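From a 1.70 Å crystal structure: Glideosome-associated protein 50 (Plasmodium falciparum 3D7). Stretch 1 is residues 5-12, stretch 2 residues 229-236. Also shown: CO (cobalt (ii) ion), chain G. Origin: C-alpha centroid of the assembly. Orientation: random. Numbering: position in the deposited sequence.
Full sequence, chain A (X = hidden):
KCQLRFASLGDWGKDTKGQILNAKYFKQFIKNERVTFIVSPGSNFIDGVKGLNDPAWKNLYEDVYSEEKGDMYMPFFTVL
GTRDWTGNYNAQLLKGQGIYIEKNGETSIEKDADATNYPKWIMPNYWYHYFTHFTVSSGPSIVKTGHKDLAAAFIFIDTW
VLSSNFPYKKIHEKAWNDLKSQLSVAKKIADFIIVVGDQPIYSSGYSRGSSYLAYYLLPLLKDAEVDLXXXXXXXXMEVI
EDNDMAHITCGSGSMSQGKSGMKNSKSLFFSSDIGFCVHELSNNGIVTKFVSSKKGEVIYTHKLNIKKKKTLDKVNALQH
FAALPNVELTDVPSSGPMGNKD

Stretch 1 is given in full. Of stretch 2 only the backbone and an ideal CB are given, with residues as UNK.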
# COMPACT_ATOMS: atom_id res chain seq x y z
N ARG A 5 -2.13 12.43 7.04
CA ARG A 5 -3.31 11.68 6.62
C ARG A 5 -3.20 11.18 5.20
O ARG A 5 -2.91 11.96 4.27
CB ARG A 5 -4.55 12.56 6.76
CG ARG A 5 -4.83 12.93 8.20
CD ARG A 5 -6.15 13.64 8.33
NE ARG A 5 -6.52 13.86 9.72
CZ ARG A 5 -7.66 14.42 10.12
NH1 ARG A 5 -8.56 14.84 9.23
NH2 ARG A 5 -7.90 14.56 11.42
N PHE A 6 -3.45 9.89 5.03
CA PHE A 6 -3.37 9.25 3.74
C PHE A 6 -4.50 8.25 3.60
O PHE A 6 -5.11 7.84 4.59
CB PHE A 6 -1.98 8.63 3.51
CG PHE A 6 -1.69 7.41 4.33
CD1 PHE A 6 -1.92 6.14 3.80
CD2 PHE A 6 -1.18 7.51 5.62
CE1 PHE A 6 -1.63 4.99 4.54
CE2 PHE A 6 -0.89 6.36 6.37
CZ PHE A 6 -1.12 5.11 5.82
N ALA A 7 -4.83 7.91 2.36
CA ALA A 7 -5.87 6.94 2.06
C ALA A 7 -5.27 5.73 1.38
O ALA A 7 -4.21 5.82 0.76
CB ALA A 7 -6.95 7.57 1.16
N SER A 8 -5.94 4.58 1.52
CA SER A 8 -5.55 3.34 0.87
C SER A 8 -6.70 2.87 -0.02
O SER A 8 -7.85 2.84 0.42
CB SER A 8 -5.26 2.24 1.89
OG SER A 8 -4.09 2.52 2.64
N LEU A 9 -6.37 2.50 -1.26
CA LEU A 9 -7.33 2.01 -2.24
C LEU A 9 -6.71 0.83 -3.00
O LEU A 9 -5.68 0.98 -3.64
CB LEU A 9 -7.69 3.12 -3.23
CG LEU A 9 -8.71 2.74 -4.30
CD1 LEU A 9 -10.11 2.61 -3.69
CD2 LEU A 9 -8.68 3.74 -5.45
N GLY A 10 -7.32 -0.35 -2.93
CA GLY A 10 -6.71 -1.55 -3.52
C GLY A 10 -7.58 -2.27 -4.53
O GLY A 10 -8.81 -2.27 -4.41
N ASP A 11 -6.94 -2.87 -5.53
CA ASP A 11 -7.63 -3.73 -6.52
C ASP A 11 -8.81 -3.01 -7.17
O ASP A 11 -9.92 -3.55 -7.29
CB ASP A 11 -8.05 -5.02 -5.84
CG ASP A 11 -6.86 -5.82 -5.33
OD1 ASP A 11 -6.22 -6.50 -6.15
OD2 ASP A 11 -6.56 -5.77 -4.13
N TRP A 12 -8.53 -1.79 -7.61
CA TRP A 12 -9.53 -0.78 -7.94
C TRP A 12 -9.85 -0.70 -9.43
O TRP A 12 -10.88 -0.16 -9.83
CB TRP A 12 -9.04 0.59 -7.41
CG TRP A 12 -7.63 0.87 -7.81
CD1 TRP A 12 -6.52 0.71 -7.03
CD2 TRP A 12 -7.17 1.32 -9.09
NE1 TRP A 12 -5.39 1.02 -7.75
CE2 TRP A 12 -5.76 1.42 -9.01
CE3 TRP A 12 -7.81 1.66 -10.29
CZ2 TRP A 12 -4.98 1.82 -10.09
CZ3 TRP A 12 -7.03 2.08 -11.36
CH2 TRP A 12 -5.63 2.15 -11.26
N UNK A 229 0.98 -3.53 8.09
CA UNK A 229 1.18 -4.08 6.76
C UNK A 229 -0.16 -4.01 6.04
O UNK A 229 -1.11 -4.67 6.45
CB UNK A 229 1.72 -5.51 6.81
N UNK A 230 -0.23 -3.16 5.02
CA UNK A 230 -1.45 -2.94 4.25
C UNK A 230 -1.37 -3.71 2.94
O UNK A 230 -0.43 -3.53 2.15
CB UNK A 230 -1.67 -1.45 3.99
N UNK A 231 -2.32 -4.61 2.72
CA UNK A 231 -2.34 -5.44 1.53
C UNK A 231 -3.71 -5.41 0.88
O UNK A 231 -4.64 -4.78 1.39
CB UNK A 231 -1.94 -6.88 1.87
N UNK A 232 -3.82 -6.07 -0.26
CA UNK A 232 -5.06 -6.16 -1.01
C UNK A 232 -5.27 -7.61 -1.38
O UNK A 232 -5.26 -8.48 -0.51
CB UNK A 232 -5.04 -5.27 -2.25
N UNK A 233 -5.45 -7.86 -2.68
CA UNK A 233 -5.52 -9.20 -3.25
C UNK A 233 -6.84 -9.89 -2.95
O UNK A 233 -7.57 -10.26 -3.86
CB UNK A 233 -4.36 -10.05 -2.72
N UNK A 234 -7.13 -10.08 -1.67
CA UNK A 234 -8.45 -10.52 -1.24
C UNK A 234 -9.40 -9.32 -1.28
O UNK A 234 -9.09 -8.26 -0.75
CB UNK A 234 -8.40 -11.14 0.16
N UNK A 235 -10.54 -9.51 -1.93
CA UNK A 235 -11.46 -8.41 -2.22
C UNK A 235 -12.41 -8.15 -1.07
O UNK A 235 -13.62 -8.39 -1.17
CB UNK A 235 -12.26 -8.71 -3.49
N UNK A 236 -11.83 -7.68 0.02
CA UNK A 236 -12.57 -7.38 1.24
C UNK A 236 -11.78 -6.39 2.07
O UNK A 236 -10.67 -5.97 1.69
CB UNK A 236 -12.86 -8.65 2.04
CO CO G . -4.18 -15.37 -4.95

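Position 229 lies in a strand, and its ideal CB has nothing of stretch 1 within 5.5 Å. Stretch 1 therefore sets no preference here, and many side chains would fit; the residue is Y229, whose side chain stays out of reach.

At position 230 the chain is still extended, and CA-to-CB points toward stretch 1. The ideal CB of 230 stands 4.8 Å from S8 OG, with the ring of F6 beyond, F6 CE1 about 6.5 Å from the same CB. That leaves room for a side chain of moderate length, and an apolar one would suit the aromatic neighbour: leucine, isoleucine or methionine are all reasonable, whereas valine would fall short of F6. The residue is I230. With chi1 m and chi2 t, it extends CD1 to 4.1 Å from F6 CE1, meeting the ring at its edge, while the same I230 CD1 packs 3.8 Å from S8 OG.

Position 231 points its CB away from stretch 1, so the contact hardly restricts it. It is S231, with chi1 p.

Position 232 is decided by the backbone. Its phi/psi of -132/-125 is unusual for a residue with a side chain, and an ideal CB would sit 2.5 Å from D11 OD2, a clash. Only glycine answers both objections, and G232 is found. Without a CB, the carboxylate can approach closely, with D11 OD2 3.5 Å from G232 CA.

Position 233 has a positive phi (75/-61), a strained region for most residues, yet its CB points away and meets no obstacle. What stretch 1 offers is an acceptor for the backbone: the amide N of 233 lies 2.8 Å from D11 OD2 and donates a hydrogen bond to it at 152°, an interaction open to any residue but proline. The cobalt ion lies about 5.8 Å from the ideal CB of 233, and a long ligand such as histidine suits this distance. H233 binds the metal through NE2, 2.2 Å from CO, and four waters also bind it.

Position 234 also points away, so stretch 1 places little demand on it; it is D234, whose N donates to G232 O at 2.7 Å, tightening the turn.

At position 235 CA-to-CB runs sideways, so a side chain must bend to near D11. A longer amide, asparagine or glutamine, could bring its end nearer and use a bridging water. N235, chi1 m, brings ND2 to 3.8 Å from D11 CB and donates to water 1 (N235 ND2 to water O, 3.0 Å), which in turn donates weakly to D11 OD1 at 2.9 Å.

Position 236 is out of reach and unconstrained by stretch 1; it is N236.

Stretch 2, residues 229-236: YISGHDNN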
# COMPACT_ATOMS: atom_id res chain seq x y z
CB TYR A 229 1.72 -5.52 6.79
CG TYR A 229 1.80 -6.15 5.40
CD1 TYR A 229 2.43 -5.48 4.35
CD2 TYR A 229 1.24 -7.38 5.13
CE1 TYR A 229 2.50 -6.03 3.08
CE2 TYR A 229 1.31 -7.95 3.85
CZ TYR A 229 1.94 -7.27 2.83
OH TYR A 229 2.02 -7.80 1.57
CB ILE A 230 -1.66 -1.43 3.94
CG1 ILE A 230 -1.57 -0.59 5.23
CG2 ILE A 230 -3.00 -1.21 3.20
CD1 ILE A 230 -1.58 0.95 5.00
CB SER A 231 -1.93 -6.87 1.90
OG SER A 231 -2.81 -7.39 2.87
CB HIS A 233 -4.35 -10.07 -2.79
CG HIS A 233 -4.12 -11.26 -3.66
ND1 HIS A 233 -3.22 -11.27 -4.70
CD2 HIS A 233 -4.70 -12.48 -3.65
CE1 HIS A 233 -3.24 -12.45 -5.29
NE2 HIS A 233 -4.14 -13.20 -4.68
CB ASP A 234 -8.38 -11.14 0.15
CG ASP A 234 -7.67 -12.48 0.16
OD1 ASP A 234 -7.74 -13.20 -0.86
OD2 ASP A 234 -7.04 -12.83 1.18
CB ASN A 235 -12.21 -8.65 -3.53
CG ASN A 235 -11.28 -8.87 -4.70
OD1 ASN A 235 -11.45 -9.81 -5.47
ND2 ASN A 235 -10.27 -8.00 -4.84
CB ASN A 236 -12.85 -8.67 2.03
CG ASN A 236 -11.58 -9.41 2.43
OD1 ASN A 236 -11.20 -10.38 1.80
ND2 ASN A 236 -10.94 -8.95 3.50
O HOH W 1 -8.11 -8.63 -6.83
O HOH W 2 -4.68 -15.22 -6.89
O HOH W 3 -1.99 -15.37 -6.05
O HOH W 4 -6.30 -15.65 -4.12
O HOH W 5 -2.98 -15.85 -2.93
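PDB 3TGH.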